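Local coordinates for protein fatty Acyl-Adenylate Ligase (Escherichia coli, PDB 3PBK) that belongs to the AMP-binding enzyme family (ANL clan) and is modelled here with 5'-O-[(S)-(dodecanoyloxy)(hydroxy)phosphoryl]adenosine bound, at residues 13-26 with 234-246. Sequence-based numbering, arbitrary orientation.
With 1ZZ (5'-O-[(S)-(dodecanoyloxy)(hydroxy)phosphoryl]adenosine), chain C.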
ATOM      1  N   PRO A  13      16.647 -21.186  13.935  1.00 28.37           N
ATOM      2  CA  PRO A  13      17.817 -20.281  13.957  1.00 28.54           C
ATOM      3  C   PRO A  13      17.623 -19.136  12.969  1.00 28.56           C
ATOM      4  O   PRO A  13      17.766 -19.351  11.768  1.00 28.09           O
ATOM      5  CB  PRO A  13      18.989 -21.176  13.513  1.00 25.61           C
ATOM      6  CG  PRO A  13      18.486 -22.590  13.685  1.00 28.84           C
ATOM      7  CD  PRO A  13      16.989 -22.536  13.460  1.00 28.85           C
HETATM    8  N   MSE A  14      17.308 -17.940  13.464  1.00 27.57           N
HETATM    9  CA  MSE A  14      16.792 -16.869  12.609  1.00 26.38           C
HETATM   10  C   MSE A  14      17.787 -16.279  11.604  1.00 26.59           C
HETATM   11  O   MSE A  14      18.969 -16.104  11.910  1.00 27.20           O
HETATM   12  CB  MSE A  14      16.201 -15.760  13.469  1.00 27.50           C
HETATM   13  CG  MSE A  14      15.471 -14.676  12.685  1.00 29.42           C
HETATM   14 SE   MSE A  14      14.551 -13.372  13.845  1.00 44.07          SE
HETATM   15  CE  MSE A  14      14.152 -12.027  12.476  1.00 27.51           C
ATOM     16  N   ARG A  15      17.299 -15.980  10.401  1.00 25.24           N
ATOM     17  CA  ARG A  15      18.102 -15.297   9.389  1.00 24.61           C
ATOM     18  C   ARG A  15      17.298 -14.163   8.777  1.00 24.75           C
ATOM     19  O   ARG A  15      16.128 -14.340   8.426  1.00 24.26           O
ATOM     20  CB  ARG A  15      18.562 -16.256   8.301  1.00 24.20           C
ATOM     21  CG  ARG A  15      19.567 -17.282   8.770  1.00 25.05           C
ATOM     22  CD  ARG A  15      20.095 -18.089   7.604  1.00 24.76           C
ATOM     23  NE  ARG A  15      20.595 -17.227   6.536  1.00 25.43           N
ATOM     24  CZ  ARG A  15      21.148 -17.686   5.419  1.00 25.28           C
ATOM     25  NH1 ARG A  15      21.258 -18.996   5.252  1.00 25.40           N
ATOM     26  NH2 ARG A  15      21.591 -16.852   4.480  1.00 23.87           N
ATOM     27  N   TYR A  16      17.935 -13.000   8.647  1.00 24.16           N
ATOM     28  CA  TYR A  16      17.230 -11.772   8.296  1.00 23.24           C
ATOM     29  C   TYR A  16      17.242 -11.468   6.809  1.00 22.45           C
ATOM     30  O   TYR A  16      17.895 -10.519   6.378  1.00 22.30           O
ATOM     31  CB  TYR A  16      17.822 -10.580   9.048  1.00 23.17           C
ATOM     32  CG  TYR A  16      17.474 -10.531  10.519  1.00 24.56           C
ATOM     33  CD1 TYR A  16      17.805 -11.582  11.364  1.00 26.81           C
ATOM     34  CD2 TYR A  16      16.833  -9.423  11.071  1.00 24.62           C
ATOM     35  CE1 TYR A  16      17.502 -11.543  12.715  1.00 26.93           C
ATOM     36  CE2 TYR A  16      16.522  -9.376  12.426  1.00 25.25           C
ATOM     37  CZ  TYR A  16      16.863 -10.442  13.239  1.00 26.69           C
ATOM     38  OH  TYR A  16      16.564 -10.425  14.579  1.00 27.14           O
ATOM     39  N   ALA A  17      16.509 -12.256   6.032  1.00 21.35           N
ATOM     40  CA  ALA A  17      16.429 -12.029   4.596  1.00 21.74           C
ATOM     41  C   ALA A  17      17.809 -12.165   3.903  1.00 23.29           C
ATOM     42  O   ALA A  17      17.972 -11.800   2.733  1.00 22.71           O
ATOM     43  CB  ALA A  17      15.789 -10.670   4.317  1.00 19.61           C
ATOM     44  N   ASP A  18      18.783 -12.683   4.656  1.00 23.38           N
ATOM     45  CA  ASP A  18      20.112 -13.101   4.195  1.00 22.40           C
ATOM     46  C   ASP A  18      20.292 -13.565   2.758  1.00 23.10           C
ATOM     47  O   ASP A  18      21.402 -13.536   2.243  1.00 23.31           O
ATOM     48  CB  ASP A  18      20.545 -14.291   5.032  1.00 23.11           C
ATOM     49  CG  ASP A  18      21.311 -13.893   6.238  1.00 26.04           C
ATOM     50  OD1 ASP A  18      22.504 -13.556   6.082  1.00 27.19           O
ATOM     51  OD2 ASP A  18      20.727 -13.927   7.347  1.00 28.41           O
ATOM     52  N   PHE A  19      19.225 -14.043   2.129  1.00 22.85           N
ATOM     53  CA  PHE A  19      19.343 -14.816   0.896  1.00 22.39           C
ATOM     54  C   PHE A  19      19.394 -14.019  -0.399  1.00 22.47           C
ATOM     55  O   PHE A  19      18.919 -12.878  -0.469  1.00 21.80           O
ATOM     56  CB  PHE A  19      18.211 -15.833   0.829  1.00 22.47           C
ATOM     57  CG  PHE A  19      17.897 -16.433   2.147  1.00 22.69           C
ATOM     58  CD1 PHE A  19      18.534 -17.587   2.561  1.00 22.79           C
ATOM     59  CD2 PHE A  19      16.996 -15.820   2.995  1.00 22.26           C
ATOM     60  CE1 PHE A  19      18.260 -18.136   3.780  1.00 22.72           C
ATOM     61  CE2 PHE A  19      16.718 -16.359   4.213  1.00 23.07           C
ATOM     62  CZ  PHE A  19      17.355 -17.523   4.611  1.00 23.85           C
ATOM     63  N   PRO A  20      19.975 -14.640  -1.436  1.00 22.46           N
ATOM     64  CA  PRO A  20      20.094 -14.120  -2.801  1.00 22.77           C
ATOM     65  C   PRO A  20      18.754 -14.094  -3.524  1.00 22.02           C
ATOM     66  O   PRO A  20      18.478 -13.176  -4.295  1.00 21.26           O
ATOM     67  CB  PRO A  20      21.005 -15.146  -3.488  1.00 23.52           C
ATOM     68  CG  PRO A  20      21.616 -15.953  -2.376  1.00 24.00           C
ATOM     69  CD  PRO A  20      20.623 -15.953  -1.288  1.00 22.53           C
ATOM     70  N   THR A  21      17.930 -15.099  -3.259  1.00 21.93           N
ATOM     71  CA  THR A  21      16.773 -15.384  -4.086  1.00 22.25           C
ATOM     72  C   THR A  21      15.617 -15.818  -3.223  1.00 22.92           C
ATOM     73  O   THR A  21      15.829 -16.474  -2.212  1.00 24.50           O
ATOM     74  CB  THR A  21      17.108 -16.527  -5.043  1.00 22.91           C
ATOM     75  OG1 THR A  21      17.652 -15.987  -6.256  1.00 23.00           O
ATOM     76  CG2 THR A  21      15.879 -17.358  -5.350  1.00 22.60           C
ATOM     77  N   LEU A  22      14.395 -15.461  -3.614  1.00 22.64           N
ATOM     78  CA  LEU A  22      13.196 -15.818  -2.836  1.00 22.59           C
ATOM     79  C   LEU A  22      13.070 -17.319  -2.628  1.00 22.11           C
ATOM     80  O   LEU A  22      12.578 -17.776  -1.601  1.00 22.05           O
ATOM     81  CB  LEU A  22      11.922 -15.285  -3.504  1.00 21.65           C
ATOM     82  CG  LEU A  22      11.513 -13.842  -3.206  1.00 20.41           C
ATOM     83  CD1 LEU A  22      10.534 -13.335  -4.247  1.00 19.09           C
ATOM     84  CD2 LEU A  22      10.925 -13.740  -1.828  1.00 18.99           C
ATOM     85  N   VAL A  23      13.509 -18.083  -3.617  1.00 23.08           N
ATOM     86  CA  VAL A  23      13.500 -19.530  -3.509  1.00 24.24           C
ATOM     87  C   VAL A  23      14.509 -19.979  -2.449  1.00 24.76           C
ATOM     88  O   VAL A  23      14.197 -20.816  -1.600  1.00 25.19           O
ATOM     89  CB  VAL A  23      13.780 -20.192  -4.863  1.00 24.85           C
ATOM     90  CG1 VAL A  23      14.176 -21.655  -4.668  1.00 26.74           C
ATOM     91  CG2 VAL A  23      12.560 -20.057  -5.764  1.00 23.15           C
ATOM     92  N   ASP A  24      15.710 -19.413  -2.479  1.00 23.81           N
ATOM     93  CA  ASP A  24      16.635 -19.617  -1.376  1.00 23.80           C
ATOM     94  C   ASP A  24      15.945 -19.297  -0.060  1.00 22.96           C
ATOM     95  O   ASP A  24      15.925 -20.106   0.855  1.00 23.71           O
ATOM     96  CB  ASP A  24      17.859 -18.726  -1.534  1.00 24.39           C
ATOM     97  CG  ASP A  24      18.754 -19.173  -2.662  1.00 26.15           C
ATOM     98  OD1 ASP A  24      18.938 -20.400  -2.812  1.00 28.23           O
ATOM     99  OD2 ASP A  24      19.277 -18.304  -3.398  1.00 26.78           O
ATOM    100  N   ALA A  25      15.372 -18.109   0.031  1.00 22.49           N
ATOM    101  CA  ALA A  25      14.690 -17.705   1.246  1.00 23.06           C
ATOM    102  C   ALA A  25      13.728 -18.795   1.735  1.00 23.51           C
ATOM    103  O   ALA A  25      13.834 -19.260   2.869  1.00 24.03           O
ATOM    104  CB  ALA A  25      13.963 -16.382   1.033  1.00 22.48           C
ATOM    105  N   LEU A  26      12.802 -19.213   0.884  1.00 22.38           N
ATOM    106  CA  LEU A  26      11.797 -20.180   1.296  1.00 22.52           C
ATOM    107  C   LEU A  26      12.401 -21.546   1.603  1.00 23.35           C
ATOM    108  O   LEU A  26      11.901 -22.275   2.459  1.00 23.35           O
ATOM    109  CB  LEU A  26      10.709 -20.313   0.229  1.00 23.72           C
ATOM    110  CG  LEU A  26       9.725 -21.472   0.406  1.00 23.47           C
ATOM    111  CD1 LEU A  26       9.093 -21.415   1.778  1.00 23.93           C
ATOM    112  CD2 LEU A  26       8.668 -21.437  -0.666  1.00 23.54           C
ATOM    113  N   GLY A 234       5.320  -6.929   2.504  1.00 18.27           N
ATOM    114  CA  GLY A 234       5.395  -6.854   3.941  1.00 17.58           C
ATOM    115  C   GLY A 234       4.823  -8.093   4.596  1.00 17.80           C
ATOM    116  O   GLY A 234       5.340  -8.531   5.609  1.00 18.12           O
ATOM    117  N   PHE A 235       3.767  -8.680   4.050  1.00 17.27           N
ATOM    118  CA  PHE A 235       3.142  -9.723   4.836  1.00 17.70           C
ATOM    119  C   PHE A 235       2.982 -11.108   4.254  1.00 18.04           C
ATOM    120  O   PHE A 235       2.517 -12.013   4.937  1.00 17.99           O
ATOM    121  CB  PHE A 235       1.882  -9.211   5.490  1.00 17.95           C
ATOM    122  CG  PHE A 235       2.163  -8.297   6.628  1.00 18.44           C
ATOM    123  CD1 PHE A 235       2.383  -8.802   7.898  1.00 18.84           C
ATOM    124  CD2 PHE A 235       2.269  -6.932   6.425  1.00 18.93           C
ATOM    125  CE1 PHE A 235       2.662  -7.960   8.958  1.00 18.90           C
ATOM    126  CE2 PHE A 235       2.550  -6.081   7.485  1.00 19.28           C
ATOM    127  CZ  PHE A 235       2.746  -6.597   8.754  1.00 18.48           C
ATOM    128  N   LEU A 236       3.406 -11.287   3.015  1.00 17.84           N
ATOM    129  CA  LEU A 236       3.610 -12.634   2.521  1.00 18.65           C
ATOM    130  C   LEU A 236       5.112 -12.946   2.513  1.00 19.15           C
ATOM    131  O   LEU A 236       5.564 -13.926   3.117  1.00 19.17           O
ATOM    132  CB  LEU A 236       3.001 -12.810   1.133  1.00 18.98           C
ATOM    133  CG  LEU A 236       2.758 -14.264   0.733  1.00 19.49           C
ATOM    134  CD1 LEU A 236       2.017 -14.354  -0.573  1.00 20.08           C
ATOM    135  CD2 LEU A 236       4.077 -14.963   0.616  1.00 20.68           C
ATOM    136  N   LEU A 237       5.883 -12.092   1.846  1.00 18.97           N
ATOM    137  CA  LEU A 237       7.316 -12.317   1.665  1.00 18.48           C
ATOM    138  C   LEU A 237       8.156 -12.180   2.943  1.00 19.14           C
ATOM    139  O   LEU A 237       9.015 -13.019   3.203  1.00 19.98           O
ATOM    140  CB  LEU A 237       7.857 -11.403   0.569  1.00 17.59           C
ATOM    141  CG  LEU A 237       7.192 -11.592  -0.788  1.00 17.00           C
ATOM    142  CD1 LEU A 237       7.828 -10.695  -1.800  1.00 16.85           C
ATOM    143  CD2 LEU A 237       7.305 -13.030  -1.217  1.00 17.82           C
ATOM    144  N   THR A 238       7.911 -11.144   3.745  1.00 18.42           N
ATOM    145  CA  THR A 238       8.728 -10.921   4.942  1.00 18.12           C
ATOM    146  C   THR A 238       8.642 -11.997   6.028  1.00 19.22           C
ATOM    147  O   THR A 238       9.669 -12.373   6.595  1.00 19.70           O
ATOM    148  CB  THR A 238       8.486  -9.550   5.562  1.00 17.63           C
ATOM    149  OG1 THR A 238       8.601  -8.546   4.547  1.00 17.82           O
ATOM    150  CG2 THR A 238       9.515  -9.286   6.644  1.00 17.37           C
ATOM    151  N   PRO A 239       7.431 -12.495   6.336  1.00 18.96           N
ATOM    152  CA  PRO A 239       7.392 -13.651   7.242  1.00 19.75           C
ATOM    153  C   PRO A 239       8.084 -14.893   6.636  1.00 21.19           C
ATOM    154  O   PRO A 239       8.505 -15.792   7.364  1.00 21.92           O
ATOM    155  CB  PRO A 239       5.894 -13.907   7.426  1.00 18.58           C
ATOM    156  CG  PRO A 239       5.240 -12.646   7.043  1.00 18.56           C
ATOM    157  CD  PRO A 239       6.082 -12.039   5.975  1.00 18.05           C
ATOM    158  N   VAL A 240       8.213 -14.944   5.316  1.00 20.20           N
ATOM    159  CA  VAL A 240       8.874 -16.074   4.690  1.00 20.31           C
ATOM    160  C   VAL A 240      10.394 -15.958   4.763  1.00 21.02           C
ATOM    161  O   VAL A 240      11.094 -16.951   4.984  1.00 22.21           O
ATOM    162  CB  VAL A 240       8.432 -16.232   3.239  1.00 20.34           C
ATOM    163  CG1 VAL A 240       9.447 -17.025   2.461  1.00 20.52           C
ATOM    164  CG2 VAL A 240       7.066 -16.900   3.185  1.00 20.76           C
ATOM    165  N   ALA A 241      10.902 -14.741   4.593  1.00 21.01           N
ATOM    166  CA  ALA A 241      12.349 -14.508   4.555  1.00 21.22           C
ATOM    167  C   ALA A 241      12.934 -14.399   5.956  1.00 21.16           C
ATOM    168  O   ALA A 241      14.130 -14.195   6.144  1.00 21.15           O
ATOM    169  CB  ALA A 241      12.646 -13.256   3.762  1.00 20.16           C
ATOM    170  N   THR A 242      12.064 -14.559   6.939  1.00 21.59           N
ATOM    171  CA  THR A 242      12.409 -14.306   8.320  1.00 21.75           C
ATOM    172  C   THR A 242      12.006 -15.522   9.150  1.00 21.64           C
ATOM    173  O   THR A 242      12.190 -15.559  10.364  1.00 22.60           O
ATOM    174  CB  THR A 242      11.702 -13.017   8.795  1.00 22.24           C
ATOM    175  OG1 THR A 242      12.274 -11.877   8.125  1.00 21.26           O
ATOM    176  CG2 THR A 242      11.853 -12.835  10.276  1.00 23.92           C
ATOM    177  N   GLN A 243      11.480 -16.530   8.465  1.00 20.96           N
ATOM    178  CA  GLN A 243      11.022 -17.755   9.098  1.00 21.38           C
ATOM    179  C   GLN A 243      10.117 -17.481  10.280  1.00 21.93           C
ATOM    180  O   GLN A 243      10.145 -18.219  11.264  1.00 22.50           O
ATOM    181  CB  GLN A 243      12.194 -18.611   9.553  1.00 21.44           C
ATOM    182  CG  GLN A 243      13.349 -18.594   8.608  1.00 21.79           C
ATOM    183  CD  GLN A 243      14.453 -17.714   9.115  1.00 23.90           C
ATOM    184  OE1 GLN A 243      15.072 -16.965   8.357  1.00 24.77           O
ATOM    185  NE2 GLN A 243      14.703 -17.782  10.418  1.00 24.79           N
ATOM    186  N   LEU A 244       9.317 -16.420  10.161  1.00 22.31           N
ATOM    187  CA  LEU A 244       8.350 -15.987  11.176  1.00 21.72           C
ATOM    188  C   LEU A 244       6.914 -16.310  10.774  1.00 21.17           C
ATOM    189  O   LEU A 244       6.538 -16.158   9.621  1.00 21.86           O
ATOM    190  CB  LEU A 244       8.451 -14.475  11.390  1.00 21.54           C
ATOM    191  CG  LEU A 244       9.652 -13.923  12.152  1.00 21.94           C
ATOM    192  CD1 LEU A 244       9.376 -12.503  12.600  1.00 21.93           C
ATOM    193  CD2 LEU A 244       9.980 -14.796  13.345  1.00 22.72           C
ATOM    194  N   SER A 245       6.094 -16.726  11.726  1.00 21.24           N
ATOM    195  CA  SER A 245       4.709 -17.038  11.404  1.00 21.67           C
ATOM    196  C   SER A 245       3.882 -15.772  11.165  1.00 21.30           C
ATOM    197  O   SER A 245       4.272 -14.676  11.565  1.00 21.41           O
ATOM    198  CB  SER A 245       4.091 -17.888  12.509  1.00 23.00           C
ATOM    199  OG  SER A 245       4.711 -19.162  12.572  1.00 24.06           O
ATOM    200  N   VAL A 246       2.737 -15.923  10.510  1.00 21.34           N
ATOM    201  CA  VAL A 246       1.838 -14.797  10.295  1.00 20.55           C
ATOM    202  C   VAL A 246       0.384 -15.258  10.292  1.00 21.40           C
ATOM    203  O   VAL A 246       0.089 -16.387   9.909  1.00 22.15           O
ATOM    204  CB  VAL A 246       2.160 -14.079   8.976  1.00 20.56           C
ATOM    205  CG1 VAL A 246       1.796 -14.952   7.798  1.00 20.57           C
ATOM    206  CG2 VAL A 246       1.433 -12.754   8.899  1.00 20.33           C
TER
HETATM  207  P   1ZZ C   1       2.402   1.832  -2.770  1.00 26.52           P
HETATM  208  C1  1ZZ C   1       6.669  -6.923   8.450  1.00 17.34           C
HETATM  209  N1  1ZZ C   1       2.887   6.999   0.752  1.00 22.26           N
HETATM  210  O1  1ZZ C   1       2.084   1.826   0.553  1.00 25.44           O
HETATM  211  C2  1ZZ C   1       7.102  -5.797   7.550  1.00 15.47           C
HETATM  212  N2  1ZZ C   1       3.633   6.073   2.623  1.00 20.15           N
HETATM  213  O2  1ZZ C   1       3.031   1.077  -1.444  1.00 25.21           O
HETATM  214  C3  1ZZ C   1       6.041  -4.801   7.090  1.00 16.00           C
HETATM  215  N3  1ZZ C   1       2.638   9.341   1.743  1.00 21.20           N
HETATM  216  O3  1ZZ C   1       3.300   1.882  -4.081  1.00 23.68           O
HETATM  217  C4  1ZZ C   1       6.593  -3.577   6.337  1.00 15.93           C
HETATM  218  N4  1ZZ C   1       3.231   9.499   3.978  1.00 21.68           N
HETATM  219  O4  1ZZ C   1       1.217   1.251  -3.150  1.00 28.96           O
HETATM  220  C5  1ZZ C   1       5.785  -2.285   6.171  1.00 15.37           C
HETATM  221  N5  1ZZ C   1       4.035   7.524   5.157  1.00 18.40           N
HETATM  222  O5  1ZZ C   1       2.141   3.356  -2.372  1.00 25.00           O
HETATM  223  C6  1ZZ C   1       6.199  -1.513   4.945  1.00 15.04           C
HETATM  224  O6  1ZZ C   1       2.352   5.836  -1.118  1.00 24.70           O
HETATM  225  C7  1ZZ C   1       6.184  -0.006   4.934  1.00 16.79           C
HETATM  226  O7  1ZZ C   1       3.177   9.086  -2.231  1.00 23.83           O
HETATM  227  C8  1ZZ C   1       5.927   0.670   3.606  1.00 17.20           C
HETATM  228  O8  1ZZ C   1       5.045   7.106  -3.103  1.00 20.04           O
HETATM  229  C9  1ZZ C   1       4.781   1.685   3.474  1.00 18.91           C
HETATM  230  C10 1ZZ C   1       3.818   1.607   2.317  1.00 21.16           C
HETATM  231  C11 1ZZ C   1       4.115   1.213   0.937  1.00 21.86           C
HETATM  232  C12 1ZZ C   1       3.076   1.533  -0.031  1.00 24.75           C
HETATM  233  C13 1ZZ C   1       3.100   4.270  -2.839  1.00 23.61           C
HETATM  234  C14 1ZZ C   1       2.933   5.740  -2.433  1.00 22.44           C
HETATM  235  C15 1ZZ C   1       4.086   6.728  -2.180  1.00 21.35           C
HETATM  236  C16 1ZZ C   1       3.345   7.851  -1.586  1.00 23.43           C
HETATM  237  C17 1ZZ C   1       2.420   7.163  -0.643  1.00 24.49           C
HETATM  238  C18 1ZZ C   1       3.308   5.861   1.301  1.00 21.80           C
HETATM  239  C19 1ZZ C   1       3.403   7.427   2.873  1.00 20.43           C
HETATM  240  C20 1ZZ C   1       2.952   7.995   1.781  1.00 20.85           C
HETATM  241  C21 1ZZ C   1       2.790  10.059   2.884  1.00 21.86           C
HETATM  242  C22 1ZZ C   1       3.548   8.132   3.984  1.00 20.27           C
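Ala17 and Ala241 bring the two backbones together, CA atoms 4.8 Å apart, where the N-terminal loop passes the C-terminal part of helix 229-241, and the axes of 22-26 and 234-241 come within 9.5 Å of each other, inclined at 59°. In this AMP-binding fold of the ANL clan, the contact lays the chain's N-terminal stretch against the helix that leads, through a short turn, into strand 246-248 of the large mixed sheet. One backbone hydrogen bond joins the two, Ala17 N to Ala241 O at 3.1 Å. The same carbonyl oxygen lies in the plane of the Phe19 ring, at its edge. Ala25 CA, near the rim, and Asp18 CB, farther off over the centre, lie over opposite faces of that ring, both from the same segment as Phe19 itself.

The two small methyls of Ala17 and Ala25 both reach the Ala241 methyl, the former with CB 4.1 Å from Ala241 CB. About one turn earlier in each helix, Leu22 and Leu237 cross at about a right angle and meet through their CD2 methyls. Val240 turns CG1 anti to its backbone N (chi1 159°), which sets that methyl against Leu26 CA and CB. Leu26 also packs on helices 84-95 and 51-67, which extend this apolar layer. Earlier in helix 229-241, Gly234 and Phe235 belong to the ligand pocket, and Phe235 offers a ring face to 1ZZ C1.

Selenomethionine Met14, with an extended chain beyond CG, lies alongside Thr242, and its CE sits over one face of the Tyr16 ring, toward the rim, while also meeting Thr242 CG2.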